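Long-range contacts in bartonella effector protein (Bep) substrate of VirB T4SS (Bartonella clarridgeiae, PDB 4XI8), which belongs to the Fic family, whose active members transfer AMP to protein hydroxyls, and may do the same, though the Fic domain in this chain has a degenerate motif: residues 11-16 with 95-100; 68-73 with 149-154; 79-84 with 142-147; 179-184 with 197-202. One frame throughout, in Å; residues are numbered along the deposited sequence.

Interactions 2 and 3 are buried, interaction 4 is partly buried and interaction 1 lies at the surface. Interaction 3 joins two loops, and interaction 2 joins helices 60-71 and 148-162 next to them; the two touch where Phe144 meets Val151. Interaction 1 also touches interaction 3, through Tyr15 and Pro97. Interaction 4 stands apart, across the centre of the chain from interaction 3, and pairs helices 174-183 and 197-206. Chemistry follows secondary structure. The contacts that involve loops, 1 and 3, each have one backbone hydrogen bond between their segments. The helix pairs, 2 and 4, meet through side chains with mainly apolar packing.

Interaction 1: 11-16 with 95-100; sequences SFYGYT and KVPINN
The ring of Tyr13 is held between two neighbours, one on each face. Phe12 CD2 lies over one face, offset toward the rim. Pro97 lies over the other, with its CG 4.0 Å from the Tyr13 ring centroid and 18° off the normal, a CH-pi contact. The ring is also met at its edge: Lys95 CB lies near the plane, 3.4 Å from Tyr13 CD1. The phenol tip reaches along the loop, so that Tyr13 OH is 3.4 Å from Pro97 CA. Tyr13 CG is anti to the carbonyl carbon (chi1 -65°), which sets the ring between Phe12 and Pro97.

One backbone bond joins the segments. Lys95 N donates to Tyr13 O at 3.0 Å, with the donor above the carbonyl plane. Lys95 then crosses Phe12 at about a right angle, with CD 3.7 Å from Phe12 O. Its ammonium lies above the Phe12 ring but is distant, NZ being 5.8 Å from the centroid, so any cation-pi attraction is weak.

Tyr13 follows helix 8-12. Gly14, with positive phi, is the C-prime residue of the Schellman motif that ends this helix. On the other segment, a type II turn runs from Pro97 to Asn100, and Asn100 ND2 bonds to Pro97 O.

The contact thus fastens a helix end to a surface loop by one backbone bond and by aromatic-proline packing. Charge adds little.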
loop_
_atom_site.group_PDB
_atom_site.type_symbol
_atom_site.label_atom_id
_atom_site.label_comp_id
_atom_site.label_asym_id
_atom_site.label_seq_id
_atom_site.Cartn_x
_atom_site.Cartn_y
_atom_site.Cartn_z
ATOM N N SER A 11 17.438 24.149 -9.086
ATOM C CA SER A 11 17.735 24.770 -10.370
ATOM C C SER A 11 18.601 26.016 -10.201
ATOM O O SER A 11 19.489 26.278 -11.012
ATOM C CB SER A 11 16.440 25.127 -11.103
ATOM O OG SER A 11 16.712 25.676 -12.381
ATOM N N PHE A 12 18.341 26.781 -9.144
ATOM C CA PHE A 12 19.072 28.023 -8.909
ATOM C C PHE A 12 20.539 27.793 -8.567
ATOM O O PHE A 12 21.409 28.546 -9.006
ATOM C CB PHE A 12 18.417 28.841 -7.794
ATOM C CG PHE A 12 19.137 30.125 -7.494
ATOM C CD1 PHE A 12 19.020 31.213 -8.341
ATOM C CD2 PHE A 12 19.935 30.240 -6.367
ATOM C CE1 PHE A 12 19.690 32.394 -8.071
ATOM C CE2 PHE A 12 20.603 31.417 -6.089
ATOM C CZ PHE A 12 20.480 32.496 -6.943
ATOM N N TYR A 13 20.814 26.752 -7.789
ATOM C CA TYR A 13 22.176 26.494 -7.336
ATOM C C TYR A 13 22.945 25.659 -8.359
ATOM O O TYR A 13 24.002 25.107 -8.058
ATOM C CB TYR A 13 22.172 25.811 -5.964
ATOM C CG TYR A 13 21.616 26.688 -4.858
ATOM C CD1 TYR A 13 22.293 27.824 -4.438
ATOM C CD2 TYR A 13 20.421 26.374 -4.227
ATOM C CE1 TYR A 13 21.792 28.629 -3.432
ATOM C CE2 TYR A 13 19.911 27.171 -3.220
ATOM C CZ TYR A 13 20.600 28.297 -2.825
ATOM O OH TYR A 13 20.096 29.091 -1.822
ATOM N N GLY A 14 22.396 25.575 -9.568
ATOM C CA GLY A 14 23.083 24.980 -10.701
ATOM C C GLY A 14 23.306 23.483 -10.646
ATOM O O GLY A 14 24.399 23.003 -10.948
ATOM N N TYR A 15 22.273 22.743 -10.262
ATOM C CA TYR A 15 22.346 21.287 -10.244
ATOM C C TYR A 15 21.555 20.666 -11.395
ATOM O O TYR A 15 21.668 19.469 -11.659
ATOM C CB TYR A 15 21.842 20.743 -8.907
ATOM C CG TYR A 15 22.858 20.824 -7.790
ATOM C CD1 TYR A 15 23.049 22.003 -7.082
ATOM C CD2 TYR A 15 23.623 19.719 -7.441
ATOM C CE1 TYR A 15 23.976 22.081 -6.060
ATOM C CE2 TYR A 15 24.553 19.787 -6.419
ATOM C CZ TYR A 15 24.725 20.970 -5.733
ATOM O OH TYR A 15 25.648 21.045 -4.714
ATOM N N THR A 16 20.752 21.481 -12.075
ATOM C CA THR A 16 19.923 20.984 -13.169
ATOM C C THR A 16 20.397 21.458 -14.541
ATOM O O THR A 16 21.338 22.244 -14.649
ATOM C CB THR A 16 18.453 21.409 -12.992
ATOM O OG1 THR A 16 18.354 22.837 -13.058
ATOM C CG2 THR A 16 17.916 20.928 -11.653
ATOM N N LYS A 95 26.183 26.684 -6.766
ATOM C CA LYS A 95 26.116 27.762 -5.791
ATOM C C LYS A 95 25.806 27.185 -4.416
ATOM O O LYS A 95 25.310 26.063 -4.303
ATOM C CB LYS A 95 25.065 28.798 -6.194
ATOM C CG LYS A 95 25.391 29.556 -7.472
ATOM C CD LYS A 95 24.311 30.578 -7.793
ATOM C CE LYS A 95 24.649 31.367 -9.048
ATOM N NZ LYS A 95 24.731 30.493 -10.251
ATOM N N VAL A 96 26.097 27.953 -3.373
ATOM C CA VAL A 96 25.906 27.486 -2.007
ATOM C C VAL A 96 24.802 28.273 -1.315
ATOM O O VAL A 96 24.813 29.504 -1.327
ATOM C CB VAL A 96 27.208 27.601 -1.189
ATOM C CG1 VAL A 96 26.963 27.239 0.270
ATOM C CG2 VAL A 96 28.288 26.718 -1.790
ATOM N N PRO A 97 23.836 27.558 -0.714
ATOM C CA PRO A 97 22.750 28.200 0.032
ATOM C C PRO A 97 23.286 29.078 1.156
ATOM O O PRO A 97 24.085 28.619 1.972
ATOM C CB PRO A 97 21.960 27.014 0.595
ATOM C CG PRO A 97 22.258 25.890 -0.337
ATOM C CD PRO A 97 23.682 26.094 -0.761
ATOM N N ILE A 98 22.846 30.330 1.185
ATOM C CA ILE A 98 23.310 31.280 2.185
ATOM C C ILE A 98 22.819 30.883 3.577
ATOM O O ILE A 98 21.667 30.475 3.746
ATOM C CB ILE A 98 22.853 32.720 1.836
ATOM C CG1 ILE A 98 23.399 33.730 2.849
ATOM C CG2 ILE A 98 21.335 32.806 1.727
ATOM C CD1 ILE A 98 23.078 35.169 2.507
ATOM N N ASN A 99 23.714 30.977 4.561
ATOM C CA ASN A 99 23.402 30.659 5.953
ATOM C C ASN A 99 22.910 29.222 6.122
ATOM O O ASN A 99 21.986 28.958 6.890
ATOM C CB ASN A 99 22.360 31.637 6.505
ATOM C CG ASN A 99 22.720 33.087 6.234
ATOM O OD1 ASN A 99 23.894 33.444 6.154
ATOM N ND2 ASN A 99 21.703 33.930 6.087
ATOM N N ASN A 100 23.541 28.300 5.398
ATOM C CA ASN A 100 23.128 26.899 5.392
ATOM C C ASN A 100 23.294 26.189 6.739
ATOM O O ASN A 100 22.497 25.313 7.077
ATOM C CB ASN A 100 23.897 26.133 4.309
ATOM C CG ASN A 100 25.401 26.184 4.508
ATOM O OD1 ASN A 100 25.934 25.624 5.469
ATOM N ND2 ASN A 100 26.093 26.853 3.596
#

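Interaction 2: 68-73 with 149-154; sequences QRLYEK and KYVQRI
Apolar packing carries most of this contact between helix 60-71 and helix 148-162. Leu70 is its centre. Its CG is anti to the carbonyl carbon (chi1 -73°), and the chain then extends so that CD1 does the touching. Leu70 CD1 is 3.7 Å from Val151 CG1, and the two side chains cross obliquely. Leu70 and Ile154 meet tip to tip, their CD1 atoms 4.0 Å apart. The Tyr150 CB lies a little farther off, 4.3 Å from Leu70 CD1. Val151 CG1 also sits near the plane of the Tyr71 ring, at its edge, 4.4 Å from CE2.

The aromatic pair meets differently. Tyr71 and Tyr150 cross at about a right angle. The phenol oxygen of Tyr71 lies in the plane of the Tyr150 ring, at its edge, with Tyr71 OH 3.5 Å from Tyr150 CD2. This is packing against a ring carbon, and the rings do not stack.

Arg69 NH1 and Glu72 OE1 pair within segment 68-73 as a salt bridge at 3.5 Å, and Gln68 NE2 gives a weak hydrogen bond to Glu72 OE2.

Helix 32-51 closes the apolar patch: Leu42 and Ala45 touch Leu70, and Leu42 also touches Tyr150. Arg153 turns to the second subunit, where it bonds to the backbone of Glu217 and makes a cation-pi contact with Phe218.

Helix 148-162 follows the Fic-motif loop, so this packing ties its first turns to the domain core. Methyl groups of Leu70, Val151 and Ile154, with one tyrosine pair, do the joining, while the charged groups stay outside the interface.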
loop_
_atom_site.group_PDB
_atom_site.type_symbol
_atom_site.label_atom_id
_atom_site.label_comp_id
_atom_site.label_asym_id
_atom_site.label_seq_id
_atom_site.Cartn_x
_atom_site.Cartn_y
_atom_site.Cartn_z
ATOM N N GLN A 68 27.318 8.561 -1.152
ATOM C CA GLN A 68 28.203 8.249 -2.267
ATOM C C GLN A 68 27.817 6.931 -2.920
ATOM O O GLN A 68 27.607 6.868 -4.127
ATOM C CB GLN A 68 29.658 8.178 -1.805
ATOM C CG GLN A 68 30.629 7.840 -2.924
ATOM C CD GLN A 68 31.947 7.299 -2.408
ATOM O OE1 GLN A 68 32.487 7.786 -1.416
ATOM N NE2 GLN A 68 32.467 6.277 -3.079
ATOM N N ARG A 69 27.711 5.885 -2.106
ATOM C CA ARG A 69 27.421 4.544 -2.602
ATOM C C ARG A 69 26.078 4.485 -3.329
ATOM O O ARG A 69 25.902 3.705 -4.264
ATOM C CB ARG A 69 27.445 3.539 -1.449
ATOM C CG ARG A 69 27.652 2.099 -1.888
ATOM C CD ARG A 69 28.959 1.938 -2.650
ATOM N NE ARG A 69 30.127 2.123 -1.792
ATOM C CZ ARG A 69 31.384 2.003 -2.209
ATOM N NH1 ARG A 69 31.638 1.698 -3.475
ATOM N NH2 ARG A 69 32.388 2.188 -1.363
ATOM N N LEU A 70 25.138 5.322 -2.900
ATOM C CA LEU A 70 23.798 5.326 -3.474
ATOM C C LEU A 70 23.736 6.036 -4.826
ATOM O O LEU A 70 22.998 5.616 -5.716
ATOM C CB LEU A 70 22.805 5.979 -2.509
ATOM C CG LEU A 70 22.401 5.181 -1.266
ATOM C CD1 LEU A 70 21.361 5.938 -0.459
ATOM C CD2 LEU A 70 21.884 3.804 -1.649
ATOM N N TYR A 71 24.502 7.112 -4.979
ATOM C CA TYR A 71 24.376 7.955 -6.165
ATOM C C TYR A 71 25.666 8.141 -6.968
ATOM O O TYR A 71 25.741 9.043 -7.799
ATOM C CB TYR A 71 23.837 9.335 -5.766
ATOM C CG TYR A 71 22.490 9.306 -5.079
ATOM C CD1 TYR A 71 21.314 9.237 -5.815
ATOM C CD2 TYR A 71 22.393 9.359 -3.694
ATOM C CE1 TYR A 71 20.079 9.212 -5.191
ATOM C CE2 TYR A 71 21.162 9.335 -3.061
ATOM C CZ TYR A 71 20.010 9.262 -3.815
ATOM O OH TYR A 71 18.784 9.238 -3.190
ATOM N N GLU A 72 26.673 7.302 -6.739
ATOM C CA GLU A 72 27.946 7.474 -7.442
ATOM C C GLU A 72 27.835 7.129 -8.923
ATOM O O GLU A 72 28.587 7.648 -9.744
ATOM C CB GLU A 72 29.052 6.637 -6.790
ATOM C CG GLU A 72 28.928 5.137 -6.984
ATOM C CD GLU A 72 30.018 4.374 -6.255
ATOM O OE1 GLU A 72 29.905 3.136 -6.141
ATOM O OE2 GLU A 72 30.987 5.015 -5.796
ATOM N N LYS A 73 26.894 6.256 -9.258
ATOM C CA LYS A 73 26.660 5.876 -10.645
ATOM C C LYS A 73 25.711 6.865 -11.300
ATOM O O LYS A 73 25.544 6.872 -12.519
ATOM C CB LYS A 73 26.096 4.457 -10.738
ATOM C CG LYS A 73 27.154 3.370 -10.825
ATOM C CD LYS A 73 26.523 2.007 -11.049
ATOM C CE LYS A 73 26.988 1.393 -12.359
ATOM N NZ LYS A 73 26.661 2.263 -13.524
ATOM N N LYS A 149 16.460 12.028 2.176
ATOM C CA LYS A 149 15.523 11.086 2.788
ATOM C C LYS A 149 16.054 9.655 2.859
ATOM O O LYS A 149 15.946 8.996 3.894
ATOM C CB LYS A 149 14.196 11.095 2.025
ATOM N N TYR A 150 16.633 9.183 1.761
ATOM C CA TYR A 150 17.110 7.808 1.677
ATOM C C TYR A 150 18.366 7.564 2.510
ATOM O O TYR A 150 18.490 6.526 3.160
ATOM C CB TYR A 150 17.363 7.428 0.218
ATOM C CG TYR A 150 16.091 7.173 -0.556
ATOM C CD1 TYR A 150 15.058 6.427 -0.001
ATOM C CD2 TYR A 150 15.910 7.693 -1.830
ATOM C CE1 TYR A 150 13.889 6.193 -0.700
ATOM C CE2 TYR A 150 14.744 7.467 -2.536
ATOM C CZ TYR A 150 13.737 6.716 -1.967
ATOM O OH TYR A 150 12.573 6.488 -2.666
ATOM N N VAL A 151 19.296 8.514 2.492
ATOM C CA VAL A 151 20.559 8.331 3.199
ATOM C C VAL A 151 20.368 8.462 4.708
ATOM O O VAL A 151 21.089 7.834 5.480
ATOM C CB VAL A 151 21.637 9.334 2.726
ATOM C CG1 VAL A 151 21.888 9.163 1.241
ATOM C CG2 VAL A 151 21.229 10.765 3.032
ATOM N N GLN A 152 19.395 9.268 5.124
ATOM C CA GLN A 152 19.096 9.432 6.544
ATOM C C GLN A 152 18.403 8.195 7.100
ATOM O O GLN A 152 18.641 7.800 8.241
ATOM C CB GLN A 152 18.225 10.666 6.778
ATOM C CG GLN A 152 18.933 11.987 6.543
ATOM C CD GLN A 152 18.003 13.174 6.683
ATOM O OE1 GLN A 152 16.805 13.015 6.920
ATOM N NE2 GLN A 152 18.550 14.375 6.535
ATOM N N ARG A 153 17.544 7.588 6.287
ATOM C CA ARG A 153 16.822 6.392 6.699
ATOM C C ARG A 153 17.784 5.236 6.939
ATOM O O ARG A 153 17.746 4.597 7.988
ATOM C CB ARG A 153 15.773 6.007 5.653
ATOM C CG ARG A 153 15.038 4.714 5.966
ATOM C CD ARG A 153 13.872 4.488 5.019
ATOM N NE ARG A 153 13.280 3.165 5.198
ATOM C CZ ARG A 153 12.173 2.750 4.590
ATOM N NH1 ARG A 153 11.525 3.557 3.763
ATOM N NH2 ARG A 153 11.712 1.527 4.815
ATOM N N ILE A 154 18.651 4.977 5.965
ATOM C CA ILE A 154 19.652 3.924 6.089
ATOM C C ILE A 154 20.604 4.213 7.248
ATOM O O ILE A 154 21.013 3.304 7.971
ATOM C CB ILE A 154 20.463 3.763 4.785
ATOM C CG1 ILE A 154 19.533 3.438 3.615
ATOM C CG2 ILE A 154 21.530 2.686 4.937
ATOM C CD1 ILE A 154 20.256 3.220 2.302
#

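Interaction 3: 79-84 with 142-147; sequences GCTCDT and RPFMVG
The Phe144 ring has Pro143 CB over one face, offset toward the rim, and Cys80 O in its plane at the edge, 3.4 Å from Phe144 CD1. The ring of His67 also stacks with it. Thr81 CG2 approaches the ring obliquely, 3.8 Å from Phe144 CE1. Phe144 O lies 3.7 Å above one face of the Arg142 guanidinium, and Met145 CE in its plane at the edge.

One hydrogen bond joins the segments, Cys82 N to Pro143 O, at 2.7 Å. It is straight at the hydrogen (168°) and runs nearly along the C=O axis. The Cys82 side chain points toward the other segment. With chi1 66°, SG sits between the backbone N and the carbonyl carbon, and lies 3.4 Å from Arg142 O. Cys82 is the second residue of a type I turn from Thr81 to Thr84, and Thr81 OG1 donates to Asp83 OD1 within it.

Segment 142-147 aligns with the start of the Fic motif, HPFx(D/E)GNGR in the family. Its first position, the catalytic histidine of active relatives, is Arg142, and the acidic position is Val146, so the motif is degenerate. Gly147 is the N-cap of helix 148-162, and Asn148 ND2 bonds to Phe144 O.

The motif loop is therefore held by a backbone bond to the carbonyl of the buried Pro143, and by Phe144, stacked with His67 and met at its ring edge by Cys80 O.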
loop_
_atom_site.group_PDB
_atom_site.type_symbol
_atom_site.label_atom_id
_atom_site.label_comp_id
_atom_site.label_asym_id
_atom_site.label_seq_id
_atom_site.Cartn_x
_atom_site.Cartn_y
_atom_site.Cartn_z
ATOM N N GLY A 79 29.316 11.822 -3.051
ATOM C CA GLY A 79 29.579 11.938 -1.628
ATOM C C GLY A 79 29.851 13.360 -1.179
ATOM O O GLY A 79 30.548 13.586 -0.188
ATOM N N CYS A 80 29.302 14.324 -1.910
ATOM C CA CYS A 80 29.565 15.731 -1.640
ATOM C C CYS A 80 28.363 16.446 -1.027
ATOM O O CYS A 80 27.228 16.263 -1.466
ATOM C CB CYS A 80 29.983 16.440 -2.929
ATOM S SG CYS A 80 31.430 15.724 -3.740
ATOM N N THR A 81 28.622 17.257 -0.005
ATOM C CA THR A 81 27.589 18.100 0.589
ATOM C C THR A 81 27.522 19.436 -0.148
ATOM O O THR A 81 28.493 19.847 -0.784
ATOM C CB THR A 81 27.840 18.342 2.091
ATOM O OG1 THR A 81 29.182 18.808 2.285
ATOM C CG2 THR A 81 27.643 17.057 2.877
ATOM N N CYS A 82 26.379 20.111 -0.064
ATOM C CA CYS A 82 26.166 21.339 -0.828
ATOM C C CYS A 82 26.655 22.588 -0.097
ATOM O O CYS A 82 26.338 23.709 -0.496
ATOM C CB CYS A 82 24.685 21.495 -1.182
ATOM S SG CYS A 82 23.590 21.756 0.229
ATOM N N ASP A 83 27.426 22.395 0.969
ATOM C CA ASP A 83 28.004 23.515 1.703
ATOM C C ASP A 83 29.268 24.013 1.008
ATOM O O ASP A 83 29.834 25.040 1.379
ATOM C CB ASP A 83 28.313 23.115 3.147
ATOM C CG ASP A 83 29.376 22.040 3.239
ATOM O OD1 ASP A 83 29.463 21.207 2.313
ATOM O OD2 ASP A 83 30.123 22.026 4.240
ATOM N N THR A 84 29.697 23.270 -0.008
ATOM C CA THR A 84 30.892 23.600 -0.773
ATOM C C THR A 84 30.580 23.513 -2.263
ATOM O O THR A 84 29.957 22.550 -2.710
ATOM C CB THR A 84 32.061 22.652 -0.414
ATOM O OG1 THR A 84 32.491 22.909 0.928
ATOM C CG2 THR A 84 33.239 22.838 -1.359
ATOM N N ARG A 142 20.081 20.777 5.402
ATOM C CA ARG A 142 20.051 19.799 4.323
ATOM C C ARG A 142 21.447 19.683 3.724
ATOM O O ARG A 142 21.814 20.461 2.842
ATOM C CB ARG A 142 19.022 20.177 3.253
ATOM C CG ARG A 142 17.600 19.761 3.609
ATOM C CD ARG A 142 16.576 20.196 2.567
ATOM N NE ARG A 142 16.745 19.496 1.296
ATOM C CZ ARG A 142 17.341 20.003 0.222
ATOM N NH1 ARG A 142 17.843 21.228 0.253
ATOM N NH2 ARG A 142 17.437 19.280 -0.886
ATOM N N PRO A 143 22.233 18.709 4.213
ATOM C CA PRO A 143 23.630 18.535 3.803
ATOM C C PRO A 143 23.761 18.297 2.305
ATOM O O PRO A 143 24.607 18.914 1.658
ATOM C CB PRO A 143 24.085 17.305 4.601
ATOM C CG PRO A 143 22.828 16.593 4.966
ATOM C CD PRO A 143 21.798 17.661 5.150
ATOM N N PHE A 144 22.929 17.416 1.764
ATOM C CA PHE A 144 22.975 17.104 0.344
ATOM C C PHE A 144 21.871 17.843 -0.401
ATOM O O PHE A 144 20.802 18.102 0.151
ATOM C CB PHE A 144 22.849 15.597 0.120
ATOM C CG PHE A 144 23.752 14.779 0.994
ATOM C CD1 PHE A 144 25.099 14.656 0.696
ATOM C CD2 PHE A 144 23.256 14.134 2.115
ATOM C CE1 PHE A 144 25.935 13.903 1.501
ATOM C CE2 PHE A 144 24.087 13.380 2.924
ATOM C CZ PHE A 144 25.429 13.266 2.615
ATOM N N MET A 145 22.141 18.191 -1.654
ATOM C CA MET A 145 21.164 18.894 -2.473
ATOM C C MET A 145 20.002 17.969 -2.817
ATOM O O MET A 145 18.840 18.376 -2.792
ATOM C CB MET A 145 21.818 19.430 -3.749
ATOM C CG MET A 145 20.962 20.402 -4.554
ATOM S SD MET A 145 21.001 22.100 -3.941
ATOM C CE MET A 145 19.661 22.083 -2.755
ATOM N N VAL A 146 20.328 16.721 -3.143
ATOM C CA VAL A 146 19.327 15.712 -3.478
ATOM C C VAL A 146 19.647 14.375 -2.807
ATOM O O VAL A 146 20.797 13.935 -2.806
ATOM C CB VAL A 146 19.226 15.492 -5.008
ATOM C CG1 VAL A 146 18.164 14.453 -5.332
ATOM C CG2 VAL A 146 18.930 16.800 -5.730
ATOM N N GLY A 147 18.632 13.737 -2.230
ATOM C CA GLY A 147 18.790 12.398 -1.691
ATOM C C GLY A 147 18.948 12.303 -0.186
ATOM O O GLY A 147 19.519 11.338 0.320
#

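Interaction 4: 179-184 with 197-202; sequences FAIHAA and TPMLHL
Pro198 faces Ala180 and Ala183 across two antiparallel-leaning helices, and its ring packs against the two small methyl side chains. Its CG is 3.6 Å from Ala183 CB, while its CB is 4.3 Å from Ala180 CB. Phe179 crosses Pro198 at about a right angle. Phe179 CG is anti to its backbone N (chi1 174°), which brings Phe179 CE2 to 4.0 Å from Pro198 CG.

Met199 comes alongside. Its chain bends at chi2 and runs beside Ile181, both pointing the same way, with Met199 CE 3.6 Å from Ile181 CG1. The same methyl is 3.7 Å from Ala180 CB. Leu202 CD1 meets Ala180 CB too, so Ala180 has three partners. Phe135 and Ile136 of helix 124-140 also pack on Met199.

The outer side meets a third subunit: His201 stacks on its Tyr40, and Phe179 packs on its Lys32.

The axes of 179-183 and 197-202 approach to 8.2 Å, at 143° between their directions. Pro198 lies in the first turn of its helix, a position where proline's missing N-H costs no helix bond. These are two successive helices of the largely helical Fic domain, packed roughly antiparallel through small and apolar side chains.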
loop_
_atom_site.group_PDB
_atom_site.type_symbol
_atom_site.label_atom_id
_atom_site.label_comp_id
_atom_site.label_asym_id
_atom_site.label_seq_id
_atom_site.Cartn_x
_atom_site.Cartn_y
_atom_site.Cartn_z
ATOM N N PHE A 179 4.682 16.154 9.024
ATOM C CA PHE A 179 4.170 16.922 10.152
ATOM C C PHE A 179 5.139 16.912 11.328
ATOM O O PHE A 179 5.322 17.927 11.999
ATOM C CB PHE A 179 2.812 16.383 10.602
ATOM C CG PHE A 179 2.288 17.041 11.846
ATOM C CD1 PHE A 179 1.869 18.361 11.825
ATOM C CD2 PHE A 179 2.226 16.342 13.040
ATOM C CE1 PHE A 179 1.391 18.969 12.969
ATOM C CE2 PHE A 179 1.749 16.945 14.188
ATOM C CZ PHE A 179 1.332 18.261 14.152
ATOM N N ALA A 180 5.756 15.761 11.574
ATOM C CA ALA A 180 6.704 15.614 12.673
ATOM C C ALA A 180 7.918 16.518 12.490
ATOM O O ALA A 180 8.420 17.099 13.452
ATOM C CB ALA A 180 7.140 14.162 12.802
ATOM N N ILE A 181 8.383 16.636 11.250
ATOM C CA ILE A 181 9.514 17.501 10.939
ATOM C C ILE A 181 9.129 18.973 11.062
ATOM O O ILE A 181 9.859 19.767 11.656
ATOM C CB ILE A 181 10.051 17.233 9.518
ATOM C CG1 ILE A 181 10.579 15.804 9.405
ATOM C CG2 ILE A 181 11.146 18.221 9.161
ATOM C CD1 ILE A 181 11.085 15.446 8.027
ATOM N N HIS A 182 7.976 19.328 10.504
ATOM C CA HIS A 182 7.497 20.705 10.547
ATOM C C HIS A 182 7.202 21.141 11.980
ATOM O O HIS A 182 7.311 22.321 12.314
ATOM C CB HIS A 182 6.248 20.866 9.677
ATOM C CG HIS A 182 5.733 22.271 9.614
ATOM N ND1 HIS A 182 4.790 22.760 10.492
ATOM C CD2 HIS A 182 6.032 23.291 8.776
ATOM C CE1 HIS A 182 4.530 24.021 10.197
ATOM N NE2 HIS A 182 5.270 24.368 9.160
ATOM N N ALA A 183 6.828 20.179 12.818
ATOM C CA ALA A 183 6.461 20.451 14.205
ATOM C C ALA A 183 7.638 20.995 15.007
ATOM O O ALA A 183 7.497 21.967 15.747
ATOM C CB ALA A 183 5.914 19.198 14.863
ATOM N N ALA A 184 8.800 20.366 14.858
ATOM C CA ALA A 184 9.986 20.814 15.577
ATOM C C ALA A 184 10.933 21.550 14.640
ATOM O O ALA A 184 12.107 21.200 14.517
ATOM C CB ALA A 184 10.690 19.637 16.229
ATOM N N THR A 197 7.545 16.686 20.375
ATOM C CA THR A 197 6.606 15.657 20.819
ATOM C C THR A 197 6.097 14.747 19.685
ATOM O O THR A 197 6.022 13.531 19.872
ATOM C CB THR A 197 5.392 16.287 21.544
ATOM O OG1 THR A 197 5.851 17.166 22.578
ATOM C CG2 THR A 197 4.511 15.209 22.154
ATOM N N PRO A 198 5.741 15.316 18.513
ATOM C CA PRO A 198 5.346 14.401 17.433
ATOM C C PRO A 198 6.485 13.493 16.971
ATOM O O PRO A 198 6.234 12.350 16.585
ATOM C CB PRO A 198 4.920 15.348 16.307
ATOM C CG PRO A 198 4.527 16.597 17.001
ATOM C CD PRO A 198 5.491 16.721 18.139
ATOM N N MET A 199 7.715 13.996 17.008
ATOM C CA MET A 199 8.876 13.200 16.625
ATOM C C MET A 199 9.134 12.073 17.616
ATOM O O MET A 199 9.476 10.958 17.223
ATOM C CB MET A 199 10.118 14.082 16.502
ATOM C CG MET A 199 10.422 14.503 15.079
ATOM S SD MET A 199 10.756 13.079 14.025
ATOM C CE MET A 199 10.845 13.869 12.425
ATOM N N LEU A 200 8.976 12.373 18.901
ATOM C CA LEU A 200 9.130 11.369 19.947
ATOM C C LEU A 200 8.101 10.256 19.780
ATOM O O LEU A 200 8.422 9.077 19.918
ATOM C CB LEU A 200 9.001 12.007 21.331
ATOM C CG LEU A 200 10.111 12.980 21.735
ATOM C CD1 LEU A 200 9.805 13.611 23.084
ATOM C CD2 LEU A 200 11.461 12.278 21.761
ATOM N N HIS A 201 6.865 10.644 19.484
ATOM C CA HIS A 201 5.788 9.688 19.250
ATOM C C HIS A 201 6.072 8.791 18.049
ATOM O O HIS A 201 5.739 7.606 18.058
ATOM C CB HIS A 201 4.461 10.420 19.044
ATOM C CG HIS A 201 3.923 11.059 20.284
ATOM N ND1 HIS A 201 2.783 11.834 20.289
ATOM C CD2 HIS A 201 4.369 11.038 21.565
ATOM C CE1 HIS A 201 2.550 12.262 21.517
ATOM N NE2 HIS A 201 3.495 11.795 22.308
ATOM N N LEU A 202 6.684 9.365 17.019
ATOM C CA LEU A 202 7.004 8.619 15.808
ATOM C C LEU A 202 7.993 7.498 16.103
ATOM O O LEU A 202 7.700 6.326 15.878
ATOM C CB LEU A 202 7.565 9.560 14.735
ATOM C CG LEU A 202 7.688 9.059 13.292
ATOM C CD1 LEU A 202 7.542 10.221 12.324
ATOM C CD2 LEU A 202 9.012 8.344 13.052
#